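Local structure of ankyrin repeat domain-containing protein EMB506, chloroplastic (Arabidopsis thaliana, 6JD6) at residues 138-149 with 161-171. The protein takes part in the initial differentiation of the proplastid during embryo development and is required for correct cotyledon and leaf margin development. Numbering follows the deposited sequence.
With SO4 (sulfate ion), chain I; SO4 (sulfate ion), chain K.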
loop_
_atom_site.group_PDB
_atom_site.type_symbol
_atom_site.label_atom_id
_atom_site.label_comp_id
_atom_site.label_asym_id
_atom_site.label_seq_id
_atom_site.Cartn_x
_atom_site.Cartn_y
_atom_site.Cartn_z
ATOM N N ILE A 138 16.418 -3.233 8.826
ATOM C CA ILE A 138 15.234 -3.807 8.192
ATOM C C ILE A 138 13.955 -3.175 8.759
ATOM O O ILE A 138 12.949 -3.057 8.063
ATOM C CB ILE A 138 15.209 -5.352 8.333
ATOM C CG1 ILE A 138 14.094 -5.966 7.484
ATOM C CG2 ILE A 138 15.094 -5.771 9.801
ATOM C CD1 ILE A 138 14.180 -7.482 7.378
ATOM N N ASP A 139 14.019 -2.739 10.015
ATOM C CA ASP A 139 12.886 -2.086 10.664
ATOM C C ASP A 139 13.001 -0.563 10.649
ATOM O O ASP A 139 12.428 0.115 11.503
ATOM C CB ASP A 139 12.740 -2.571 12.107
ATOM C CG ASP A 139 12.414 -4.046 12.195
ATOM O OD1 ASP A 139 11.610 -4.529 11.368
ATOM O OD2 ASP A 139 12.962 -4.720 13.092
ATOM N N ASP A 140 13.751 -0.033 9.688
ATOM C CA ASP A 140 13.815 1.410 9.475
ATOM C C ASP A 140 12.409 1.980 9.268
ATOM O O ASP A 140 11.633 1.448 8.475
ATOM C CB ASP A 140 14.695 1.721 8.263
ATOM C CG ASP A 140 14.778 3.202 7.969
ATOM O OD1 ASP A 140 14.163 3.644 6.974
ATOM O OD2 ASP A 140 15.451 3.923 8.739
ATOM N N VAL A 141 12.080 3.048 9.990
ATOM C CA VAL A 141 10.734 3.624 9.928
ATOM C C VAL A 141 10.678 4.936 9.146
ATOM O O VAL A 141 11.668 5.661 9.059
ATOM C CB VAL A 141 10.147 3.863 11.335
ATOM C CG1 VAL A 141 9.920 2.540 12.051
ATOM C CG2 VAL A 141 11.059 4.767 12.148
ATOM N N ASP A 142 9.512 5.241 8.581
ATOM C CA ASP A 142 9.328 6.505 7.876
ATOM C C ASP A 142 8.665 7.567 8.755
ATOM O O ASP A 142 8.672 7.466 9.983
ATOM C CB ASP A 142 8.570 6.317 6.550
ATOM C CG ASP A 142 7.141 5.809 6.735
ATOM O OD1 ASP A 142 6.595 5.872 7.859
ATOM O OD2 ASP A 142 6.550 5.353 5.731
ATOM N N LYS A 143 8.089 8.577 8.113
ATOM C CA LYS A 143 7.465 9.697 8.815
ATOM C C LYS A 143 6.216 9.273 9.590
ATOM O O LYS A 143 5.779 9.975 10.501
ATOM C CB LYS A 143 7.091 10.783 7.813
ATOM C CG LYS A 143 6.129 10.292 6.741
ATOM C CD LYS A 143 5.889 11.346 5.680
ATOM C CE LYS A 143 4.638 11.038 4.880
ATOM N NZ LYS A 143 4.716 9.705 4.240
ATOM N N ASP A 144 5.642 8.134 9.210
ATOM C CA ASP A 144 4.454 7.599 9.869
ATOM C C ASP A 144 4.795 6.371 10.706
ATOM O O ASP A 144 3.921 5.553 11.007
ATOM C CB ASP A 144 3.388 7.240 8.832
ATOM C CG ASP A 144 2.821 8.463 8.136
ATOM O OD1 ASP A 144 2.720 9.525 8.791
ATOM O OD2 ASP A 144 2.480 8.365 6.937
ATOM N N ASN A 145 6.071 6.252 11.066
ATOM C CA ASN A 145 6.582 5.126 11.845
ATOM C C ASN A 145 6.266 3.759 11.232
ATOM O O ASN A 145 6.105 2.770 11.948
ATOM C CB ASN A 145 6.087 5.198 13.291
ATOM C CG ASN A 145 6.391 6.532 13.943
ATOM O OD1 ASN A 145 5.559 7.094 14.652
ATOM N ND2 ASN A 145 7.587 7.050 13.700
ATOM N N GLN A 146 6.174 3.714 9.907
ATOM C CA GLN A 146 5.944 2.459 9.201
ATOM C C GLN A 146 7.250 1.880 8.677
ATOM O O GLN A 146 8.123 2.612 8.208
ATOM C CB GLN A 146 4.974 2.655 8.035
ATOM C CG GLN A 146 3.548 2.993 8.451
ATOM C CD GLN A 146 2.588 3.012 7.273
ATOM O OE1 GLN A 146 2.991 3.252 6.134
ATOM N NE2 GLN A 146 1.316 2.751 7.542
ATOM N N THR A 147 7.376 0.560 8.753
ATOM C CA THR A 147 8.533 -0.124 8.198
ATOM C C THR A 147 8.172 -0.679 6.830
ATOM O O THR A 147 7.027 -0.568 6.387
ATOM C CB THR A 147 8.979 -1.294 9.092
ATOM O OG1 THR A 147 7.984 -2.323 9.056
ATOM C CG2 THR A 147 9.176 -0.829 10.528
ATOM N N ALA A 148 9.152 -1.280 6.167
ATOM C CA ALA A 148 8.921 -1.934 4.889
ATOM C C ALA A 148 7.880 -3.046 5.014
ATOM O O ALA A 148 7.125 -3.302 4.076
ATOM C CB ALA A 148 10.221 -2.487 4.339
ATOM N N LEU A 149 7.850 -3.710 6.168
ATOM C CA LEU A 149 6.868 -4.766 6.411
ATOM C C LEU A 149 5.439 -4.214 6.384
ATOM O O LEU A 149 4.570 -4.777 5.723
ATOM C CB LEU A 149 7.139 -5.482 7.739
ATOM C CG LEU A 149 6.173 -6.611 8.106
ATOM C CD1 LEU A 149 6.223 -7.725 7.064
ATOM C CD2 LEU A 149 6.467 -7.167 9.501
ATOM N N ILE A 161 6.431 -10.024 1.859
ATOM C CA ILE A 161 6.070 -10.115 3.271
ATOM C C ILE A 161 6.757 -11.293 3.959
ATOM O O ILE A 161 7.435 -11.117 4.972
ATOM C CB ILE A 161 4.545 -10.239 3.445
ATOM C CG1 ILE A 161 3.866 -8.933 3.030
ATOM C CG2 ILE A 161 4.196 -10.607 4.887
ATOM C CD1 ILE A 161 2.393 -9.083 2.686
ATOM N N SER A 162 6.600 -12.487 3.398
ATOM C CA SER A 162 7.177 -13.682 4.001
ATOM C C SER A 162 8.706 -13.644 3.995
ATOM O O SER A 162 9.345 -14.163 4.909
ATOM C CB SER A 162 6.668 -14.945 3.302
ATOM O OG SER A 162 7.122 -15.004 1.964
ATOM N N HIS A 163 9.286 -13.027 2.968
ATOM C CA HIS A 163 10.735 -12.865 2.898
ATOM C C HIS A 163 11.242 -12.001 4.048
ATOM O O HIS A 163 12.201 -12.361 4.726
ATOM C CB HIS A 163 11.155 -12.239 1.563
ATOM C CG HIS A 163 12.620 -11.943 1.475
ATOM N ND1 HIS A 163 13.550 -12.891 1.106
ATOM C CD2 HIS A 163 13.320 -10.811 1.727
ATOM C CE1 HIS A 163 14.757 -12.355 1.125
ATOM N NE2 HIS A 163 14.645 -11.093 1.500
ATOM N N LEU A 164 10.592 -10.859 4.255
ATOM C CA LEU A 164 10.945 -9.936 5.332
ATOM C C LEU A 164 10.857 -10.597 6.704
ATOM O O LEU A 164 11.741 -10.422 7.540
ATOM C CB LEU A 164 10.041 -8.701 5.296
ATOM C CG LEU A 164 10.307 -7.687 4.181
ATOM C CD1 LEU A 164 9.212 -6.629 4.145
ATOM C CD2 LEU A 164 11.668 -7.044 4.376
ATOM N N LEU A 165 9.788 -11.355 6.929
ATOM C CA LEU A 165 9.598 -12.057 8.197
ATOM C C LEU A 165 10.689 -13.091 8.429
ATOM O O LEU A 165 11.187 -13.236 9.545
ATOM C CB LEU A 165 8.218 -12.715 8.256
ATOM C CG LEU A 165 7.042 -11.742 8.375
ATOM C CD1 LEU A 165 5.709 -12.462 8.240
ATOM C CD2 LEU A 165 7.108 -10.995 9.695
ATOM N N ARG A 166 11.064 -13.811 7.375
ATOM C CA ARG A 166 12.131 -14.801 7.491
ATOM C C ARG A 166 13.462 -14.121 7.784
ATOM O O ARG A 166 14.318 -14.688 8.458
ATOM C CB ARG A 166 12.232 -15.665 6.231
ATOM C CG ARG A 166 11.138 -16.718 6.113
ATOM C CD ARG A 166 11.428 -17.705 4.987
ATOM N NE ARG A 166 11.538 -17.042 3.690
ATOM C CZ ARG A 166 10.504 -16.763 2.904
ATOM N NH1 ARG A 166 9.275 -17.087 3.281
ATOM N NH2 ARG A 166 10.695 -16.158 1.740
ATOM N N LYS A 167 13.625 -12.897 7.288
ATOM C CA LYS A 167 14.842 -12.128 7.538
ATOM C C LYS A 167 14.861 -11.418 8.898
ATOM O O LYS A 167 15.845 -10.765 9.247
ATOM C CB LYS A 167 15.101 -11.126 6.411
ATOM C CG LYS A 167 16.084 -11.642 5.381
ATOM C CD LYS A 167 16.734 -10.513 4.604
ATOM C CE LYS A 167 18.036 -10.988 3.977
ATOM N NZ LYS A 167 17.855 -12.296 3.282
ATOM N N GLY A 168 13.778 -11.544 9.659
ATOM C CA GLY A 168 13.747 -11.019 11.012
ATOM C C GLY A 168 13.079 -9.665 11.175
ATOM O O GLY A 168 13.252 -9.010 12.203
ATOM N N ALA A 169 12.319 -9.235 10.171
ATOM C CA ALA A 169 11.531 -8.016 10.303
ATOM C C ALA A 169 10.588 -8.161 11.493
ATOM O O ALA A 169 9.978 -9.213 11.684
ATOM C CB ALA A 169 10.748 -7.737 9.031
ATOM N N ASN A 170 10.498 -7.113 12.303
ATOM C CA ASN A 170 9.681 -7.143 13.510
ATOM C C ASN A 170 8.201 -7.045 13.144
ATOM O O ASN A 170 7.761 -6.035 12.593
ATOM C CB ASN A 170 10.095 -6.001 14.443
ATOM C CG ASN A 170 9.464 -6.098 15.821
ATOM O OD1 ASN A 170 8.353 -6.602 15.985
ATOM N ND2 ASN A 170 10.178 -5.605 16.825
ATOM N N PRO A 171 7.429 -8.104 13.443
ATOM C CA PRO A 171 6.008 -8.158 13.086
ATOM C C PRO A 171 5.106 -7.533 14.148
ATOM O O PRO A 171 3.886 -7.536 13.983
ATOM C CB PRO A 171 5.740 -9.661 13.014
ATOM C CG PRO A 171 6.641 -10.230 14.071
ATOM C CD PRO A 171 7.888 -9.360 14.067
HETATM S S SO4 I . 14.427 -16.261 1.009
HETATM O O1 SO4 I . 14.426 -17.710 0.826
HETATM O O2 SO4 I . 14.175 -15.947 2.413
HETATM O O3 SO4 I . 15.727 -15.727 0.613
HETATM O O4 SO4 I . 13.381 -15.664 0.182
HETATM S S SO4 K . -2.096 4.363 5.683
HETATM O O1 SO4 K . -3.171 3.419 5.980
HETATM O O2 SO4 K . -0.974 4.131 6.588
HETATM O O3 SO4 K . -1.644 4.173 4.308
HETATM O O4 SO4 K . -2.588 5.729 5.857
HETATM O O HOH W 1 8.857 -4.386 10.743
HETATM O O HOH W 2 14.037 -6.821 13.525
HETATM O O HOH W 3 12.685 -3.757 15.897
#
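Asp139 OD1 is gripped by the backbone N of Asn170 and by a water, across the join between the first and second ankyrin repeats. The Asn170 N to Asp139 OD1 bond is 3.0 Å long and nearly straight (166°), and it arrives on the syn side of the carboxylate, only slightly out of its plane. The carboxylate is turned beside its own backbone N (chi1 -64°), which presents it to the 169-170 backbone. Asp139 OD2 lies 3.4 Å from Asn170 CB. The water that donates to Asp139 OD1 also donates to Asn170 O, and it accepts from Thr147 OG1 at 2.8 Å from the water oxygen, thereby linking the acidic group to the N-cap residue of helix 148-154. Asn170 turns its own amide oxygen to His172 N.

Beside this polar join, Ile138 extends CG1 anti to its backbone N (chi1 -171°) and lays CD1 against Ala169 CB and Leu164 CD2. Ala169 follows Gly168, whose positive phi ends helix 158-166 in a Schellman motif. Leu164 spans two neighbours: its side chain and that of Ile138 run alongside each other in opposite senses, while Leu164 CD1 sits 3.8 Å from Leu149 CA at the start of helix 148-154, and Met128 of helix 125-133 adjoins the same side chain of Leu164. Leu149 divides its two methyls within this apolar layer, which packs the paired helices of the second repeat together. Leu149 CD1 meets Ile161 CG2, the two side chains crossing at about a right angle. Leu149 CD2 touches Leu165 CD2, and the same methyl lies 3.5 Å from Asn170 O.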